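Putative methyltransferase protein (Bacteroides fragilis, PDB 5BP9) probably transfers a methyl group from S-adenosylmethionine to a substrate, and binds the demethylated product S-adenosyl-L-homocysteine. Local coordinates at residues Y206-E211 and D222-I227; D146-N151 and E155-T160. All blocks are in the same frame, centred on the assembly; numbering follows the deposited sequence. Where two conformers were deposited one is given.

Contact 1: Y206-E211 and D222-I227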
ATOM      1  N   TYR A 206      11.679  -3.016 -17.129  1.00 17.29           N
ATOM      2  CA  TYR A 206      13.034  -2.507 -17.406  1.00 19.61           C
ATOM      3  C   TYR A 206      14.131  -3.177 -16.551  1.00 21.81           C
ATOM      4  O   TYR A 206      15.296  -3.284 -16.993  1.00 21.81           O
ATOM      5  CB  TYR A 206      13.059  -0.966 -17.271  1.00 23.30           C
ATOM      6  CG  TYR A 206      13.041  -0.458 -15.835  1.00 24.74           C
ATOM      7  CD1 TYR A 206      11.851  -0.339 -15.124  1.00 25.27           C
ATOM      8  CD2 TYR A 206      14.224  -0.108 -15.188  1.00 28.29           C
ATOM      9  CE1 TYR A 206      11.838   0.116 -13.808  1.00 24.67           C
ATOM     10  CE2 TYR A 206      14.220   0.340 -13.878  1.00 33.16           C
ATOM     11  CZ  TYR A 206      13.026   0.451 -13.195  1.00 30.21           C
ATOM     12  OH  TYR A 206      13.038   0.907 -11.899  1.00 37.42           O
ATOM     13  N   LEU A 207      13.778  -3.600 -15.330  1.00 18.63           N
ATOM     14  CA  LEU A 207      14.727  -4.285 -14.429  1.00 18.88           C
ATOM     15  C   LEU A 207      15.076  -5.719 -14.848  1.00 22.88           C
ATOM     16  O   LEU A 207      16.131  -6.243 -14.477  1.00 28.89           O
ATOM     17  CB  LEU A 207      14.183  -4.302 -12.996  1.00 19.54           C
ATOM     18  CG  LEU A 207      14.032  -2.922 -12.343  1.00 25.54           C
ATOM     19  CD1 LEU A 207      13.336  -3.095 -11.013  1.00 26.17           C
ATOM     20  CD2 LEU A 207      15.384  -2.226 -12.153  1.00 39.90           C
ATOM     21  N   PHE A 208      14.197  -6.338 -15.624  1.00 18.97           N
ATOM     22  CA  PHE A 208      14.322  -7.722 -16.026  1.00 21.30           C
ATOM     23  C   PHE A 208      14.827  -7.922 -17.434  1.00 26.81           C
ATOM     24  O   PHE A 208      14.786  -9.040 -17.951  1.00 29.29           O
ATOM     25  CB  PHE A 208      12.982  -8.420 -15.797  1.00 23.83           C
ATOM     26  CG  PHE A 208      12.655  -8.538 -14.345  1.00 23.39           C
ATOM     27  CD1 PHE A 208      13.206  -9.558 -13.586  1.00 32.63           C
ATOM     28  CD2 PHE A 208      11.872  -7.598 -13.725  1.00 17.72           C
ATOM     29  CE1 PHE A 208      12.942  -9.653 -12.235  1.00 36.38           C
ATOM     30  CE2 PHE A 208      11.596  -7.679 -12.370  1.00 18.19           C
ATOM     31  CZ  PHE A 208      12.128  -8.707 -11.623  1.00 30.08           C
ATOM     32  N   GLU A 209      15.298  -6.851 -18.049  1.00 19.74           N
ATOM     33  CA  GLU A 209      15.822  -6.911 -19.415  1.00 21.67           C
ATOM     34  C   GLU A 209      17.339  -6.858 -19.432  1.00 22.31           C
ATOM     35  O   GLU A 209      17.969  -6.270 -18.546  1.00 22.71           O
ATOM     36  CB  GLU A 209      15.278  -5.750 -20.241  1.00 20.71           C
ATOM     37  CG  GLU A 209      13.786  -5.832 -20.502  1.00 21.57           C
ATOM     38  CD  GLU A 209      13.236  -4.632 -21.248  1.00 23.56           C
ATOM     39  OE1 GLU A 209      13.964  -3.646 -21.446  1.00 22.89           O
ATOM     40  OE2 GLU A 209      12.048  -4.673 -21.636  1.00 26.97           O
ATOM     41  N   ASP A 210      17.919  -7.467 -20.465  1.00 18.88           N
ATOM     42  CA  ASP A 210      19.361  -7.366 -20.706  1.00 21.80           C
ATOM     43  C   ASP A 210      19.684  -6.029 -21.421  1.00 21.01           C
ATOM     44  O   ASP A 210      18.789  -5.203 -21.619  1.00 20.61           O
ATOM     45  CB  ASP A 210      19.887  -8.623 -21.432  1.00 24.07           C
ATOM     46  CG  ASP A 210      19.529  -8.689 -22.905  1.00 23.29           C
ATOM     47  OD1 ASP A 210      19.016  -7.698 -23.488  1.00 21.54           O
ATOM     48  OD2 ASP A 210      19.792  -9.766 -23.503  1.00 28.13           O
ATOM     49  N   GLU A 211      20.951  -5.804 -21.782  1.00 21.28           N
ATOM     50  CA  GLU A 211      21.363  -4.523 -22.392  1.00 21.31           C
ATOM     51  C   GLU A 211      20.619  -4.196 -23.657  1.00 22.01           C
ATOM     52  O   GLU A 211      20.465  -3.012 -24.004  1.00 25.10           O
ATOM     53  CB  GLU A 211      22.850  -4.526 -22.763  1.00 30.20           C
ATOM     54  CG  GLU A 211      23.810  -4.255 -21.636  1.00 38.83           C
ATOM     55  CD  GLU A 211      25.255  -4.298 -22.119  1.00 44.74           C
ATOM     56  OE1 GLU A 211      26.156  -4.133 -21.270  1.00 39.56           O
ATOM     57  OE2 GLU A 211      25.499  -4.489 -23.341  1.00 56.98           O
ATOM     58  N   ASP A 222       6.135 -17.131 -13.869  1.00 41.02           N
ATOM     59  CA  ASP A 222       5.529 -16.086 -13.041  1.00 28.20           C
ATOM     60  C   ASP A 222       5.737 -14.674 -13.636  1.00 25.75           C
ATOM     61  O   ASP A 222       6.758 -14.401 -14.279  1.00 36.84           O
ATOM     62  CB  ASP A 222       6.094 -16.159 -11.604  1.00 42.88           C
ATOM     63  N   TYR A 223       4.785 -13.794 -13.370  1.00 17.96           N
ATOM     64  CA  TYR A 223       4.798 -12.415 -13.832  1.00 17.11           C
ATOM     65  C   TYR A 223       5.961 -11.685 -13.154  1.00 15.34           C
ATOM     66  O   TYR A 223       6.184 -11.850 -11.943  1.00 16.27           O
ATOM     67  CB  TYR A 223       3.462 -11.743 -13.507  1.00 15.36           C
ATOM     68  CG  TYR A 223       3.426 -10.260 -13.750  1.00 14.16           C
ATOM     69  CD1 TYR A 223       3.579  -9.736 -15.034  1.00 15.40           C
ATOM     70  CD2 TYR A 223       3.230  -9.364 -12.712  1.00 15.05           C
ATOM     71  CE1 TYR A 223       3.540  -8.371 -15.271  1.00 15.51           C
ATOM     72  CE2 TYR A 223       3.196  -8.006 -12.939  1.00 15.91           C
ATOM     73  CZ  TYR A 223       3.351  -7.506 -14.229  1.00 14.63           C
ATOM     74  OH  TYR A 223       3.340  -6.145 -14.472  1.00 16.31           O
ATOM     75  N   TYR A 224       6.704 -10.891 -13.926  1.00 15.09           N
ATOM     76  CA  TYR A 224       7.925 -10.273 -13.425  1.00 13.94           C
ATOM     77  C   TYR A 224       7.702  -9.314 -12.231  1.00 14.54           C
ATOM     78  O   TYR A 224       8.608  -9.114 -11.435  1.00 15.35           O
ATOM     79  CB  TYR A 224       8.709  -9.551 -14.530  1.00 15.49           C
ATOM     80  CG  TYR A 224       7.926  -8.476 -15.254  1.00 16.52           C
ATOM     81  CD1 TYR A 224       7.742  -7.211 -14.714  1.00 15.10           C
ATOM     82  CD2 TYR A 224       7.362  -8.739 -16.499  1.00 14.95           C
ATOM     83  CE1 TYR A 224       7.002  -6.242 -15.393  1.00 14.21           C
ATOM     84  CE2 TYR A 224       6.653  -7.784 -17.175  1.00 17.10           C
ATOM     85  CZ  TYR A 224       6.458  -6.539 -16.615  1.00 16.36           C
ATOM     86  OH  TYR A 224       5.733  -5.612 -17.335  1.00 18.43           O
ATOM     87  N   GLY A 225       6.506  -8.743 -12.116  1.00 13.17           N
ATOM     88  CA  GLY A 225       6.171  -7.849 -11.006  1.00 13.94           C
ATOM     89  C   GLY A 225       5.856  -8.560  -9.692  1.00 12.38           C
ATOM     90  O   GLY A 225       5.654  -7.888  -8.673  1.00 13.39           O
ATOM     91  N   GLU A 226       5.815  -9.897  -9.700  1.00 12.47           N
ATOM     92  CA  GLU A 226       5.606 -10.683  -8.465  1.00 13.11           C
ATOM     93  C   GLU A 226       6.956 -10.846  -7.743  1.00 14.04           C
ATOM     94  O   GLU A 226       7.727 -11.787  -8.026  1.00 18.61           O
ATOM     95  CB  GLU A 226       4.955 -12.039  -8.780  1.00 15.47           C
ATOM     96  CG  GLU A 226       3.505 -11.897  -9.252  1.00 14.15           C
ATOM     97  CD  GLU A 226       2.835 -13.194  -9.598  1.00 18.99           C
ATOM     98  OE1 GLU A 226       3.530 -14.200  -9.860  1.00 28.16           O
ATOM     99  OE2 GLU A 226       1.601 -13.209  -9.643  1.00 17.80           O
ATOM    100  N   ILE A 227       7.229  -9.893  -6.853  1.00 13.90           N
ATOM    101  CA  ILE A 227       8.486  -9.779  -6.094  1.00 15.00           C
ATOM    102  C   ILE A 227       8.214 -10.322  -4.687  1.00 15.59           C
ATOM    103  O   ILE A 227       7.088 -10.336  -4.217  1.00 19.22           O
ATOM    104  CB  ILE A 227       8.916  -8.269  -5.998  1.00 20.69           C
ATOM    105  CG1 ILE A 227       9.081  -7.664  -7.390  1.00 26.00           C
ATOM    106  CG2 ILE A 227      10.215  -8.054  -5.216  1.00 30.74           C
ATOM    107  CD1 ILE A 227       9.977  -8.463  -8.294  1.00 22.38           C
TER

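Contact 2: D146-N151 and E155-T160. With SAH (S-adenosyl-L-homocysteine), chain D.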
ATOM      1  N   ASP A 146      -9.057   7.551  13.514  1.00 16.22           N
ATOM      2  CA  ASP A 146      -9.591   6.201  13.328  1.00 14.85           C
ATOM      3  C   ASP A 146      -8.516   5.327  12.666  1.00 16.05           C
ATOM      4  O   ASP A 146      -8.559   5.112  11.472  1.00 18.31           O
ATOM      5  CB  ASP A 146     -10.881   6.204  12.499  1.00 18.16           C
ATOM      6  CG  ASP A 146     -11.515   4.803  12.377  1.00 19.21           C
ATOM      7  OD1 ASP A 146     -11.268   3.956  13.245  1.00 30.89           O
ATOM      8  OD2 ASP A 146     -12.273   4.538  11.432  1.00 23.95           O
ATOM      9  N   ALA A 147      -7.565   4.859  13.471  1.00 14.91           N
ATOM     10  CA  ALA A 147      -6.526   3.897  13.057  1.00 13.39           C
ATOM     11  C   ALA A 147      -6.823   2.546  13.696  1.00 14.15           C
ATOM     12  O   ALA A 147      -6.972   2.465  14.918  1.00 17.69           O
ATOM     13  CB  ALA A 147      -5.155   4.370  13.490  1.00 16.36           C
ATOM     14  N   ARG A 148      -6.850   1.485  12.873  1.00 13.33           N
ATOM     15  CA  ARG A 148      -7.199   0.134  13.290  1.00 13.98           C
ATOM     16  C   ARG A 148      -6.182  -0.871  12.790  1.00 12.94           C
ATOM     17  O   ARG A 148      -5.650  -0.737  11.668  1.00 14.12           O
ATOM     18  CB  ARG A 148      -8.555  -0.269  12.729  1.00 18.79           C
ATOM     19  CG  ARG A 148      -9.705   0.648  13.113  1.00 32.18           C
ATOM     20  CD  ARG A 148     -10.914   0.318  12.240  1.00 28.15           C
ATOM     21  NE  ARG A 148     -11.380  -1.019  12.517  1.00 32.63           N
ATOM     22  CZ  ARG A 148     -12.496  -1.536  12.017  1.00 26.30           C
ATOM     23  NH1 ARG A 148     -13.255  -0.828  11.172  1.00 23.69           N
ATOM     24  NH2 ARG A 148     -12.833  -2.779  12.346  1.00 34.55           N
ATOM     25  N   GLN A 149      -5.905  -1.870  13.627  1.00 13.01           N
ATOM     26  CA  GLN A 149      -5.064  -3.001  13.244  1.00 12.64           C
ATOM     27  C   GLN A 149      -5.969  -4.096  12.676  1.00 14.22           C
ATOM     28  O   GLN A 149      -6.588  -4.867  13.413  1.00 16.65           O
ATOM     29  CB  GLN A 149      -4.225  -3.534  14.410  1.00 13.22           C
ATOM     30  CG  GLN A 149      -3.149  -4.500  13.936  1.00 14.14           C
ATOM     31  CD  GLN A 149      -2.530  -5.307  15.030  1.00 14.16           C
ATOM     32  OE1 GLN A 149      -2.995  -5.315  16.174  1.00 19.17           O
ATOM     33  NE2 GLN A 149      -1.500  -6.037  14.679  1.00 16.39           N
ATOM     34  N   VAL A 150      -6.041  -4.108  11.347  1.00 13.57           N
ATOM     35  CA  VAL A 150      -6.839  -5.094  10.659  0.50 13.34           C
ATOM     36  C   VAL A 150      -6.291  -5.289   9.244  1.00 12.37           C
ATOM     37  O   VAL A 150      -5.733  -4.382   8.624  1.00 13.94           O
ATOM     38  CB  VAL A 150      -8.340  -4.725  10.704  0.50 13.49           C
ATOM     39  CG1 VAL A 150      -8.587  -3.433   9.936  0.50 11.29           C
ATOM     40  CG2 VAL A 150      -9.217  -5.885  10.209  0.50 12.35           C
ATOM     41  N   ASN A 151      -6.396  -6.539   8.808  1.00 12.71           N
ATOM     42  CA  ASN A 151      -5.992  -6.950   7.464  1.00 12.23           C
ATOM     43  C   ASN A 151      -7.126  -6.598   6.496  1.00 12.07           C
ATOM     44  O   ASN A 151      -8.271  -6.969   6.742  1.00 13.83           O
ATOM     45  CB  ASN A 151      -5.731  -8.459   7.449  1.00 12.70           C
ATOM     46  CG  ASN A 151      -5.038  -8.940   6.186  1.00 12.67           C
ATOM     47  OD1 ASN A 151      -5.441  -8.606   5.074  1.00 12.44           O
ATOM     48  ND2 ASN A 151      -4.009  -9.759   6.353  1.00 16.85           N
ATOM     49  N   GLU A 155     -12.398 -11.285   6.475  1.00 19.03           N
ATOM     50  CA  GLU A 155     -13.821 -11.427   6.175  1.00 19.94           C
ATOM     51  C   GLU A 155     -14.686 -10.622   7.134  1.00 19.46           C
ATOM     52  O   GLU A 155     -15.820 -10.281   6.797  1.00 25.41           O
ATOM     53  CB  GLU A 155     -14.243 -12.900   6.217  1.00 24.26           C
ATOM     54  CG  GLU A 155     -13.620 -13.746   5.123  1.00 28.47           C
ATOM     55  CD  GLU A 155     -12.262 -14.344   5.458  1.00 35.02           C
ATOM     56  OE1 GLU A 155     -11.668 -14.029   6.552  1.00 26.37           O
ATOM     57  OE2 GLU A 155     -11.801 -15.148   4.602  1.00 27.39           O
ATOM     58  N   ARG A 156     -14.177 -10.371   8.351  1.00 17.26           N
ATOM     59  CA  ARG A 156     -14.909  -9.599   9.358  1.00 20.98           C
ATOM     60  C   ARG A 156     -14.786  -8.080   9.200  1.00 22.20           C
ATOM     61  O   ARG A 156     -15.491  -7.353   9.874  1.00 25.25           O
ATOM     62  CB  ARG A 156     -14.454  -9.981  10.779  1.00 29.06           C
ATOM     63  CG  ARG A 156     -14.530 -11.467  11.128  1.00 33.17           C
ATOM     64  CD  ARG A 156     -13.673 -11.780  12.353  1.00 33.16           C
ATOM     65  NE  ARG A 156     -12.250 -11.475  12.143  1.00 35.96           N
ATOM     66  CZ  ARG A 156     -11.312 -11.480  13.091  1.00 38.42           C
ATOM     67  NH1 ARG A 156     -11.619 -11.786  14.351  1.00 55.95           N
ATOM     68  NH2 ARG A 156     -10.049 -11.178  12.781  1.00 38.09           N
ATOM     69  N   PHE A 157     -13.877  -7.596   8.349  1.00 18.73           N
ATOM     70  CA  PHE A 157     -13.704  -6.155   8.124  1.00 15.49           C
ATOM     71  C   PHE A 157     -14.793  -5.702   7.160  1.00 16.05           C
ATOM     72  O   PHE A 157     -14.794  -6.071   5.968  1.00 17.25           O
ATOM     73  CB  PHE A 157     -12.304  -5.850   7.548  1.00 14.59           C
ATOM     74  CG  PHE A 157     -12.097  -4.411   7.140  1.00 15.12           C
ATOM     75  CD1 PHE A 157     -12.416  -3.360   8.007  1.00 18.15           C
ATOM     76  CD2 PHE A 157     -11.530  -4.098   5.906  1.00 14.04           C
ATOM     77  CE1 PHE A 157     -12.225  -2.040   7.637  1.00 18.29           C
ATOM     78  CE2 PHE A 157     -11.345  -2.776   5.531  1.00 16.40           C
ATOM     79  CZ  PHE A 157     -11.688  -1.745   6.402  1.00 15.93           C
ATOM     80  N   ALA A 158     -15.720  -4.909   7.678  1.00 17.78           N
ATOM     81  CA  ALA A 158     -16.909  -4.511   6.929  1.00 16.51           C
ATOM     82  C   ALA A 158     -17.179  -3.069   7.256  1.00 17.13           C
ATOM     83  O   ALA A 158     -17.365  -2.718   8.427  1.00 18.46           O
ATOM     84  CB  ALA A 158     -18.106  -5.378   7.317  1.00 23.26           C
ATOM     85  N   ALA A 159     -17.151  -2.259   6.214  1.00 16.51           N
ATOM     86  CA  ALA A 159     -17.359  -0.814   6.246  1.00 16.70           C
ATOM     87  C   ALA A 159     -17.406  -0.387   4.795  1.00 18.29           C
ATOM     88  O   ALA A 159     -16.969  -1.141   3.932  1.00 18.88           O
ATOM     89  CB  ALA A 159     -16.247  -0.105   6.994  1.00 20.03           C
ATOM     90  N   THR A 160     -17.963   0.784   4.506  1.00 16.20           N
ATOM     91  CA  THR A 160     -18.025   1.231   3.109  1.00 15.09           C
ATOM     92  C   THR A 160     -17.439   2.631   2.946  1.00 14.61           C
ATOM     93  O   THR A 160     -17.406   3.433   3.879  1.00 15.59           O
ATOM     94  CB  THR A 160     -19.435   1.154   2.498  1.00 16.43           C
ATOM     95  OG1 THR A 160     -20.286   2.133   3.114  1.00 18.66           O
ATOM     96  CG2 THR A 160     -19.990  -0.219   2.651  1.00 19.06           C
TER
HETATM   97  N   SAH D 303       1.082   3.641   2.926  1.00 37.50           N
HETATM   98  CA  SAH D 303       2.318   3.791   3.787  1.00 53.00           C
HETATM   99  CB  SAH D 303       3.080   2.480   4.033  1.00 50.63           C
HETATM  100  CG  SAH D 303       3.448   1.672   2.787  1.00 39.65           C
HETATM  101  SD  SAH D 303       4.247   0.160   3.240  1.00 22.99           S
HETATM  102  C   SAH D 303       3.266   4.788   3.181  1.00 61.37           C
HETATM  103  O   SAH D 303       3.039   5.291   2.085  1.00 39.48           O
HETATM  104  OXT SAH D 303       4.298   5.147   3.746  1.00 77.23           O
HETATM  105  C5' SAH D 303       2.911  -1.004   3.152  1.00 19.87           C
HETATM  106  C4' SAH D 303       2.092  -1.060   4.437  1.00 15.88           C
HETATM  107  O4' SAH D 303       0.988  -1.964   4.223  1.00 13.82           O
HETATM  108  C3' SAH D 303       2.814  -1.572   5.680  1.00 12.43           C
HETATM  109  O3' SAH D 303       2.632  -0.643   6.773  1.00 13.96           O
HETATM  110  C2' SAH D 303       2.182  -2.935   5.945  1.00 11.84           C
HETATM  111  O2' SAH D 303       2.203  -3.370   7.291  1.00 13.40           O
HETATM  112  C1' SAH D 303       0.783  -2.753   5.404  1.00 11.94           C
HETATM  113  N9  SAH D 303       0.045  -3.962   5.009  1.00 12.85           N
HETATM  114  C8  SAH D 303       0.539  -5.026   4.353  1.00 13.85           C
HETATM  115  N7  SAH D 303      -0.344  -5.935   4.069  1.00 14.53           N
HETATM  116  C5  SAH D 303      -1.526  -5.418   4.559  1.00 12.45           C
HETATM  117  C6  SAH D 303      -2.846  -5.892   4.585  1.00 13.22           C
HETATM  118  N6  SAH D 303      -3.214  -7.068   4.050  1.00 13.80           N
HETATM  119  N1  SAH D 303      -3.800  -5.116   5.171  1.00 12.77           N
HETATM  120  C2  SAH D 303      -3.429  -3.937   5.714  1.00 13.35           C
HETATM  121  N3  SAH D 303      -2.201  -3.392   5.739  1.00 12.70           N
HETATM  122  C4  SAH D 303      -1.280  -4.184   5.155  1.00 10.72           C
HETATM  123  O   HOH W   1     -15.129  -4.079  10.571  1.00 24.67           O

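Contact 1: Y206-E211 and D222-I227
F208 turns its ring to Y224 and I227 through a chi1 of -68°, which sets CG anti to its own carbonyl carbon. In Y224 a chi1 of 57° places CG between the backbone N and the carbonyl carbon, so the ring swings off and the CB methylene is left to meet F208. That methylene lies over one face of the F208 ring, displaced toward the rim. It makes a CH-pi contact, with Y224 CB 4.1 Å from the centroid of the F208 ring. The closest carbon pair is F208 CD2 to Y224 CB, at 3.8 Å. The far end of the same ring reaches the backbone: F208 CE2 is 3.4 Å from Y224 O. I227 adds a methyl at the ring edge, with its CD1 4.0 Å from F208 CZ. The contact across the two segments is thus mainly apolar. Y224 lies in a type I beta turn, Y223 to E226, closed by E226 N to Y223 O at 3.0 Å. The Y224 hydroxyl is bonded to D203, beyond the two segments. F208 lies in the loop after strand 195-202, next to the 3-10 residues Y206 and L207. The turn that receives it leads into strand 226-233, which pairs with strand 236-244 through I227 and W243. F208 therefore packs its loop against the turn before this strand of the four-stranded antiparallel sheet.

Contact 2: D146-N151 and E155-T160
F157 is the hub of the apolar part. Its CG is anti to the backbone N (chi1 173°), and the side chain points to strand 147-149 and the residues after it. V150 meets it at about a right angle, with V150 CG2 4.1 Å from F157 CB. The other methyl, V150 CG1, approaches the F157 ring obliquely. I129 of strand 125-130 touches both side chains.

The charged group comes in at the ring edge. R148 bends at chi3 and brings NH1 into the plane of the F157 ring, 3.9 Å from F157 CE1. The guanidinium and ring planes stand 80° apart, so the ring edge faces the flat side of the guanidinium.

One water joins the two segments by hydrogen bonds. It accepts from R148 NH2 at 3.2 Å and from the backbone A158 N at 3.1 Å. It lies at the guanidinium edge, in its plane.

One hydrogen bond joins segment 146-151 to the ligand. SAH N6 gives a weak hydrogen bond to N151 OD1 at 2.9 Å, with an N-H...O angle of 142°. The same OD1 accepts from F153 N, and N151 ND2 is bonded to S41 O. The amide is thus fixed on both its polar atoms. The backbone also lies beside the adenine, with V150 O 3.7 Å from SAH C2.

The chemistry divides by depth. Water and the exposed R148 bridge the outer side, while F157 and V150 form the apolar part, with F157 buried. On the cofactor side, N151 OD1 probably helps to position the adenine amino group, and V150 O lies near C2 of the same base.

In the fold
The two contacts follow one another along the chain and neither nest nor cross. Contact 2 comes first. It closes the short loop between strand 147-149, at one edge of the seven-stranded mixed sheet, and strand 161-166 further in. That loop carries part of the cofactor site. The chain then runs through helix 180-190 and strand 195-202. Contact 1 closes the loop after strand 195-202, part of which is not modelled, before strand 226-233 of the separate antiparallel sheet. Contact 2 thus belongs to the Rossmann-like core, and contact 1 to the passage from that core into the antiparallel sheet. Their centres are 33 Å apart, on opposite sides of the chain's centre.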